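Local coordinates for cytochrome C-type biogenesis protein ccmF (Thermus thermophilus, PDB 6ZMQ) that probably handles heme in the membrane during cytochrome c maturation, acting as the heme lyase that joins heme to apocytochrome c, at residues W243-Y254 with R620-W631. Sequence-based numbering, arbitrary orientation.
Sequences WWSYEVLGWGGY and RLIVTPLVFWMW. With LMT (dodecyl-beta-D-maltoside), chain D.
Trp-243 meets Trp-631 where helix segments 243-247 and 627-631 run nearly antiparallel, at 154°, their axes 12.2 Å apart; beyond Gly-250, which leaves the helix with positive phi, the loop passes strand 620-625, Gly-252 opposite Ile-622. The contact joins the C-terminal end of helix 224-247, a predicted membrane helix, to the turn where strand 617-625 gives way to helix 627-644, also predicted to span the membrane. Large side chains bridge the helices. Trp-243 meets Trp-631 edge-to-face (planes at 74°), its CD1 over the centre of the Trp-631 indole, 3.8 Å from Trp-631 CE2. With CG anti to the backbone N (chi1 -166°), Tyr-246 reaches past that indole, its CD2 3.4 Å from Trp-631 CH2, and carries its hydroxyl to the strand. There Thr-624 OG1 donates a hydrogen bond to Tyr-246 OH (3.0 Å), beside CD1 of Ile-622. Val-627 CG1 lies over one face of the Tyr-246 ring. Farther along, Met-630 SD sits over the Tyr-254 ring, 4.3 Å from its centroid, a Met-aromatic contact; the Tyr-254 hydroxyl is hydrogen-bonded to Ser-523 and Gln-524 of helix 501-525. Dodecyl maltoside borders the loop, its C2 3.6 Å from Tyr-254 CE1. A leucine in place of Trp-631 would probably leave the edge of Trp-243 without its aromatic face and Tyr-246 with less lateral support. Cohesion here is thus mainly aromatic and apolar, with the Thr-624 to Tyr-246 hydrogen bond as the polar link across the segments.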
loop_
_atom_site.group_PDB
_atom_site.type_symbol
_atom_site.label_atom_id
_atom_site.label_comp_id
_atom_site.label_asym_id
_atom_site.label_seq_id
_atom_site.Cartn_x
_atom_site.Cartn_y
_atom_site.Cartn_z
ATOM N N TRP A 243 -3.608 -2.050 10.249
ATOM C CA TRP A 243 -4.660 -1.720 11.214
ATOM C C TRP A 243 -5.848 -2.659 11.079
ATOM O O TRP A 243 -6.438 -3.080 12.084
ATOM C CB TRP A 243 -5.129 -0.268 11.029
ATOM C CG TRP A 243 -6.409 0.051 11.798
ATOM C CD1 TRP A 243 -6.495 0.439 13.103
ATOM C CD2 TRP A 243 -7.764 -0.019 11.314
ATOM N NE1 TRP A 243 -7.810 0.615 13.462
ATOM C CE2 TRP A 243 -8.607 0.337 12.384
ATOM C CE3 TRP A 243 -8.342 -0.363 10.087
ATOM C CZ2 TRP A 243 -9.999 0.375 12.261
ATOM C CZ3 TRP A 243 -9.728 -0.325 9.969
ATOM C CH2 TRP A 243 -10.538 0.041 11.049
ATOM N N TRP A 244 -6.199 -2.992 9.840
ATOM C CA TRP A 244 -7.365 -3.823 9.587
ATOM C C TRP A 244 -7.108 -5.269 9.997
ATOM O O TRP A 244 -7.984 -5.910 10.594
ATOM C CB TRP A 244 -7.727 -3.678 8.109
ATOM C CG TRP A 244 -8.775 -4.572 7.564
ATOM C CD1 TRP A 244 -9.847 -5.112 8.216
ATOM C CD2 TRP A 244 -8.869 -5.013 6.218
ATOM N NE1 TRP A 244 -10.581 -5.885 7.367
ATOM C CE2 TRP A 244 -10.005 -5.837 6.126
ATOM C CE3 TRP A 244 -8.095 -4.798 5.076
ATOM C CZ2 TRP A 244 -10.381 -6.443 4.942
ATOM C CZ3 TRP A 244 -8.482 -5.378 3.903
ATOM C CH2 TRP A 244 -9.596 -6.216 3.845
ATOM N N SER A 245 -5.901 -5.774 9.728
ATOM C CA SER A 245 -5.535 -7.126 10.131
ATOM C C SER A 245 -5.438 -7.250 11.649
ATOM O O SER A 245 -5.725 -8.314 12.212
ATOM C CB SER A 245 -4.216 -7.523 9.461
ATOM O OG SER A 245 -3.622 -8.638 10.096
ATOM N N TYR A 246 -5.035 -6.175 12.336
ATOM C CA TYR A 246 -5.019 -6.247 13.796
ATOM C C TYR A 246 -6.431 -6.140 14.375
ATOM O O TYR A 246 -6.892 -7.055 15.068
ATOM C CB TYR A 246 -4.131 -5.156 14.391
ATOM C CG TYR A 246 -3.789 -5.354 15.860
ATOM C CD1 TYR A 246 -2.872 -6.313 16.267
ATOM C CD2 TYR A 246 -4.433 -4.619 16.841
ATOM C CE1 TYR A 246 -2.560 -6.487 17.617
ATOM C CE2 TYR A 246 -4.132 -4.783 18.180
ATOM C CZ TYR A 246 -3.197 -5.712 18.567
ATOM O OH TYR A 246 -2.924 -5.866 19.906
ATOM N N GLU A 247 -7.153 -5.048 14.085
ATOM C CA GLU A 247 -8.362 -4.742 14.839
ATOM C C GLU A 247 -9.639 -5.327 14.228
ATOM O O GLU A 247 -10.563 -5.660 14.976
ATOM C CB GLU A 247 -8.518 -3.210 15.003
ATOM C CG GLU A 247 -9.642 -2.764 15.978
ATOM C CD GLU A 247 -9.541 -1.330 16.463
ATOM O OE1 GLU A 247 -8.590 -0.992 17.197
ATOM O OE2 GLU A 247 -10.479 -0.560 16.172
ATOM N N VAL A 248 -9.751 -5.496 12.913
ATOM C CA VAL A 248 -11.025 -5.940 12.361
ATOM C C VAL A 248 -10.994 -7.363 11.815
ATOM O O VAL A 248 -11.937 -8.129 12.082
ATOM C CB VAL A 248 -11.549 -4.970 11.281
ATOM C CG1 VAL A 248 -13.020 -5.218 11.033
ATOM C CG2 VAL A 248 -11.325 -3.520 11.679
ATOM N N LEU A 249 -9.941 -7.789 11.113
ATOM C CA LEU A 249 -9.847 -9.202 10.773
ATOM C C LEU A 249 -9.467 -10.021 11.991
ATOM O O LEU A 249 -9.853 -11.191 12.081
ATOM C CB LEU A 249 -8.840 -9.421 9.630
ATOM C CG LEU A 249 -8.734 -10.755 8.868
ATOM C CD1 LEU A 249 -7.762 -11.742 9.516
ATOM C CD2 LEU A 249 -10.105 -11.410 8.667
ATOM N N GLY A 250 -8.771 -9.399 12.940
ATOM C CA GLY A 250 -8.671 -9.853 14.310
ATOM C C GLY A 250 -8.016 -11.193 14.551
ATOM O O GLY A 250 -8.509 -11.987 15.356
ATOM N N TRP A 251 -6.897 -11.454 13.884
ATOM C CA TRP A 251 -6.064 -12.594 14.229
ATOM C C TRP A 251 -4.851 -12.138 15.029
ATOM O O TRP A 251 -3.765 -12.714 14.928
ATOM C CB TRP A 251 -5.654 -13.394 12.996
ATOM C CG TRP A 251 -6.620 -14.498 12.727
ATOM C CD1 TRP A 251 -7.573 -14.550 11.750
ATOM C CD2 TRP A 251 -6.792 -15.678 13.520
ATOM N NE1 TRP A 251 -8.293 -15.720 11.857
ATOM C CE2 TRP A 251 -7.835 -16.427 12.940
ATOM C CE3 TRP A 251 -6.145 -16.187 14.654
ATOM C CZ2 TRP A 251 -8.247 -17.655 13.458
ATOM C CZ3 TRP A 251 -6.554 -17.397 15.166
ATOM C CH2 TRP A 251 -7.594 -18.120 14.571
ATOM N N GLY A 252 -5.069 -11.098 15.834
ATOM C CA GLY A 252 -4.140 -10.667 16.878
ATOM C C GLY A 252 -2.768 -10.246 16.408
ATOM O O GLY A 252 -1.776 -10.513 17.090
ATOM N N GLY A 253 -2.684 -9.588 15.264
ATOM C CA GLY A 253 -1.381 -9.198 14.769
ATOM C C GLY A 253 -1.519 -8.223 13.628
ATOM O O GLY A 253 -2.484 -8.302 12.865
ATOM N N TYR A 254 -0.561 -7.314 13.476
ATOM C CA TYR A 254 -0.642 -6.307 12.434
ATOM C C TYR A 254 0.023 -6.757 11.145
ATOM O O TYR A 254 -0.291 -6.220 10.079
ATOM C CB TYR A 254 -0.017 -4.987 12.918
ATOM C CG TYR A 254 1.293 -5.110 13.693
ATOM C CD1 TYR A 254 2.500 -5.376 13.040
ATOM C CD2 TYR A 254 1.318 -4.957 15.075
ATOM C CE1 TYR A 254 3.692 -5.483 13.746
ATOM C CE2 TYR A 254 2.503 -5.056 15.788
ATOM C CZ TYR A 254 3.683 -5.323 15.119
ATOM O OH TYR A 254 4.854 -5.430 15.832
ATOM N N ARG A 620 -9.676 -15.862 24.375
ATOM C CA ARG A 620 -8.250 -15.585 24.227
ATOM C C ARG A 620 -8.006 -14.105 24.510
ATOM O O ARG A 620 -8.776 -13.243 24.080
ATOM C CB ARG A 620 -7.725 -15.982 22.826
ATOM C CG ARG A 620 -6.258 -15.602 22.552
ATOM C CD ARG A 620 -5.542 -16.567 21.616
ATOM N NE ARG A 620 -5.391 -16.060 20.252
ATOM C CZ ARG A 620 -4.918 -16.782 19.239
ATOM N NH1 ARG A 620 -4.546 -18.040 19.436
ATOM N NH2 ARG A 620 -4.814 -16.252 18.027
ATOM N N LEU A 621 -6.951 -13.804 25.264
ATOM C CA LEU A 621 -6.626 -12.411 25.577
ATOM C C LEU A 621 -5.137 -12.229 25.297
ATOM O O LEU A 621 -4.301 -12.956 25.858
ATOM C CB LEU A 621 -7.020 -12.056 27.012
ATOM C CG LEU A 621 -6.844 -10.684 27.693
ATOM C CD1 LEU A 621 -5.532 -10.559 28.392
ATOM C CD2 LEU A 621 -7.028 -9.514 26.750
ATOM N N ILE A 622 -4.814 -11.320 24.313
ATOM C CA ILE A 622 -3.419 -11.001 24.018
ATOM C C ILE A 622 -3.110 -9.581 24.494
ATOM O O ILE A 622 -3.964 -8.674 24.483
ATOM C CB ILE A 622 -3.077 -11.249 22.521
ATOM C CG1 ILE A 622 -3.666 -10.228 21.554
ATOM C CG2 ILE A 622 -3.608 -12.598 22.076
ATOM C CD1 ILE A 622 -2.723 -9.122 21.078
ATOM N N VAL A 623 -1.862 -9.398 24.933
ATOM C CA VAL A 623 -1.399 -8.180 25.592
ATOM C C VAL A 623 -0.092 -7.748 24.932
ATOM O O VAL A 623 0.886 -8.513 24.901
ATOM C CB VAL A 623 -1.222 -8.393 27.109
ATOM C CG1 VAL A 623 -0.404 -7.287 27.720
ATOM C CG2 VAL A 623 -2.555 -8.486 27.810
ATOM N N THR A 624 -0.106 -6.545 24.351
ATOM C CA THR A 624 0.920 -5.898 23.545
ATOM C C THR A 624 1.075 -4.436 23.949
ATOM O O THR A 624 0.078 -3.766 24.235
ATOM C CB THR A 624 0.540 -5.936 22.056
ATOM O OG1 THR A 624 -0.757 -5.345 21.886
ATOM C CG2 THR A 624 0.508 -7.342 21.494
ATOM N N PRO A 625 2.297 -3.896 23.928
ATOM C CA PRO A 625 2.497 -2.475 24.232
ATOM C C PRO A 625 2.624 -1.602 22.993
ATOM O O PRO A 625 3.103 -2.032 21.940
ATOM C CB PRO A 625 3.822 -2.476 25.014
ATOM C CG PRO A 625 4.187 -3.958 25.199
ATOM C CD PRO A 625 3.574 -4.607 24.006
ATOM N N LEU A 626 2.173 -0.348 23.162
ATOM C CA LEU A 626 2.414 0.783 22.247
ATOM C C LEU A 626 1.881 0.553 20.828
ATOM O O LEU A 626 2.372 1.145 19.867
ATOM C CB LEU A 626 3.907 1.137 22.204
ATOM C CG LEU A 626 4.478 1.758 23.481
ATOM C CD1 LEU A 626 5.866 1.212 23.802
ATOM C CD2 LEU A 626 4.496 3.276 23.388
ATOM N N VAL A 627 0.841 -0.266 20.679
ATOM C CA VAL A 627 0.277 -0.496 19.347
ATOM C C VAL A 627 -0.663 0.649 18.963
ATOM O O VAL A 627 -0.905 0.897 17.775
ATOM C CB VAL A 627 -0.408 -1.875 19.306
ATOM C CG1 VAL A 627 -0.667 -2.359 17.879
ATOM C CG2 VAL A 627 0.476 -2.865 19.991
ATOM N N PHE A 628 -1.184 1.375 19.952
ATOM C CA PHE A 628 -1.967 2.574 19.670
ATOM C C PHE A 628 -1.067 3.717 19.201
ATOM O O PHE A 628 -1.458 4.525 18.343
ATOM C CB PHE A 628 -2.768 2.947 20.920
ATOM C CG PHE A 628 -3.145 4.391 21.013
ATOM C CD1 PHE A 628 -4.171 4.887 20.209
ATOM C CD2 PHE A 628 -2.519 5.231 21.945
ATOM C CE1 PHE A 628 -4.557 6.208 20.284
ATOM C CE2 PHE A 628 -2.879 6.566 22.063
ATOM C CZ PHE A 628 -3.902 7.072 21.228
ATOM N N TRP A 629 0.158 3.780 19.724
ATOM C CA TRP A 629 1.100 4.811 19.308
ATOM C C TRP A 629 1.661 4.537 17.925
ATOM O O TRP A 629 2.062 5.476 17.229
ATOM C CB TRP A 629 2.219 4.919 20.341
ATOM C CG TRP A 629 1.722 5.454 21.648
ATOM C CD1 TRP A 629 1.246 4.731 22.705
ATOM C CD2 TRP A 629 1.627 6.828 22.028
ATOM N NE1 TRP A 629 0.874 5.575 23.725
ATOM C CE2 TRP A 629 1.099 6.869 23.331
ATOM C CE3 TRP A 629 1.960 8.029 21.399
ATOM C CZ2 TRP A 629 0.889 8.065 24.008
ATOM C CZ3 TRP A 629 1.734 9.212 22.066
ATOM C CH2 TRP A 629 1.211 9.225 23.357
ATOM N N MET A 630 1.644 3.274 17.506
ATOM C CA MET A 630 1.938 2.891 16.132
ATOM C C MET A 630 0.935 3.516 15.159
ATOM O O MET A 630 1.311 4.006 14.084
ATOM C CB MET A 630 1.927 1.364 16.066
ATOM C CG MET A 630 2.359 0.712 14.792
ATOM S SD MET A 630 1.951 -1.027 15.023
ATOM C CE MET A 630 3.088 -1.436 16.366
ATOM N N TRP A 631 -0.336 3.591 15.553
ATOM C CA TRP A 631 -1.333 4.208 14.680
ATOM C C TRP A 631 -1.374 5.720 14.822
ATOM O O TRP A 631 -1.802 6.414 13.892
ATOM C CB TRP A 631 -2.697 3.596 14.934
ATOM C CG TRP A 631 -2.656 2.210 14.478
ATOM C CD1 TRP A 631 -1.893 1.710 13.460
ATOM C CD2 TRP A 631 -3.299 1.101 15.078
ATOM N NE1 TRP A 631 -2.069 0.351 13.357
ATOM C CE2 TRP A 631 -2.930 -0.046 14.344
ATOM C CE3 TRP A 631 -4.181 0.963 16.147
ATOM C CZ2 TRP A 631 -3.408 -1.300 14.650
ATOM C CZ3 TRP A 631 -4.650 -0.282 16.440
ATOM C CH2 TRP A 631 -4.271 -1.393 15.698
HETATM C C1B LMT D . 2.278 -14.615 15.623
HETATM C C2B LMT D . 3.239 -15.750 16.100
HETATM C C3B LMT D . 2.596 -16.771 17.097
HETATM C C4B LMT D . 1.162 -16.410 17.574
HETATM C C5B LMT D . 0.371 -16.067 16.299
HETATM C C6B LMT D . -1.100 -15.874 16.640
HETATM O O1B LMT D . 2.704 -14.115 14.375
HETATM O O2B LMT D . 3.686 -16.396 14.977
HETATM O O3B LMT D . 3.435 -17.021 18.146
HETATM O "O4'" LMT D . 0.574 -17.478 18.215
HETATM O O5B LMT D . 0.890 -14.946 15.563
HETATM O O6B LMT D . -1.615 -17.033 17.159
HETATM C "C1'" LMT D . 4.914 -10.777 12.878
HETATM C "C2'" LMT D . 5.729 -12.013 13.376
HETATM C "C3'" LMT D . 4.800 -13.263 13.519
HETATM C "C4'" LMT D . 3.530 -12.958 14.343
HETATM C "C5'" LMT D . 2.855 -11.830 13.520
HETATM C "C6'" LMT D . 1.446 -11.474 13.906
HETATM O "O1'" LMT D . 5.601 -9.615 13.145
HETATM O "O2'" LMT D . 6.703 -12.317 12.462
HETATM O "O3'" LMT D . 5.483 -14.308 14.061
HETATM O "O5'" LMT D . 3.663 -10.663 13.581
HETATM O "O6'" LMT D . 1.548 -10.838 15.113
HETATM C C1 LMT D . 6.362 -9.059 12.082
HETATM C C2 LMT D . 6.297 -7.567 12.269
HETATM C C3 LMT D . 7.533 -6.774 11.955
HETATM C C4 LMT D . 7.551 -6.425 10.485
HETATM C C5 LMT D . 8.767 -5.601 10.181
HETATM C C6 LMT D . 8.551 -4.546 9.134
HETATM C C7 LMT D . 7.348 -3.702 9.456
HETATM C C8 LMT D . 7.634 -2.283 9.105
HETATM C C9 LMT D . 6.550 -1.658 8.290
HETATM C C10 LMT D . 6.969 -0.258 7.954
HETATM C C11 LMT D . 5.868 0.442 7.232
HETATM C C12 LMT D . 5.838 1.893 7.565
#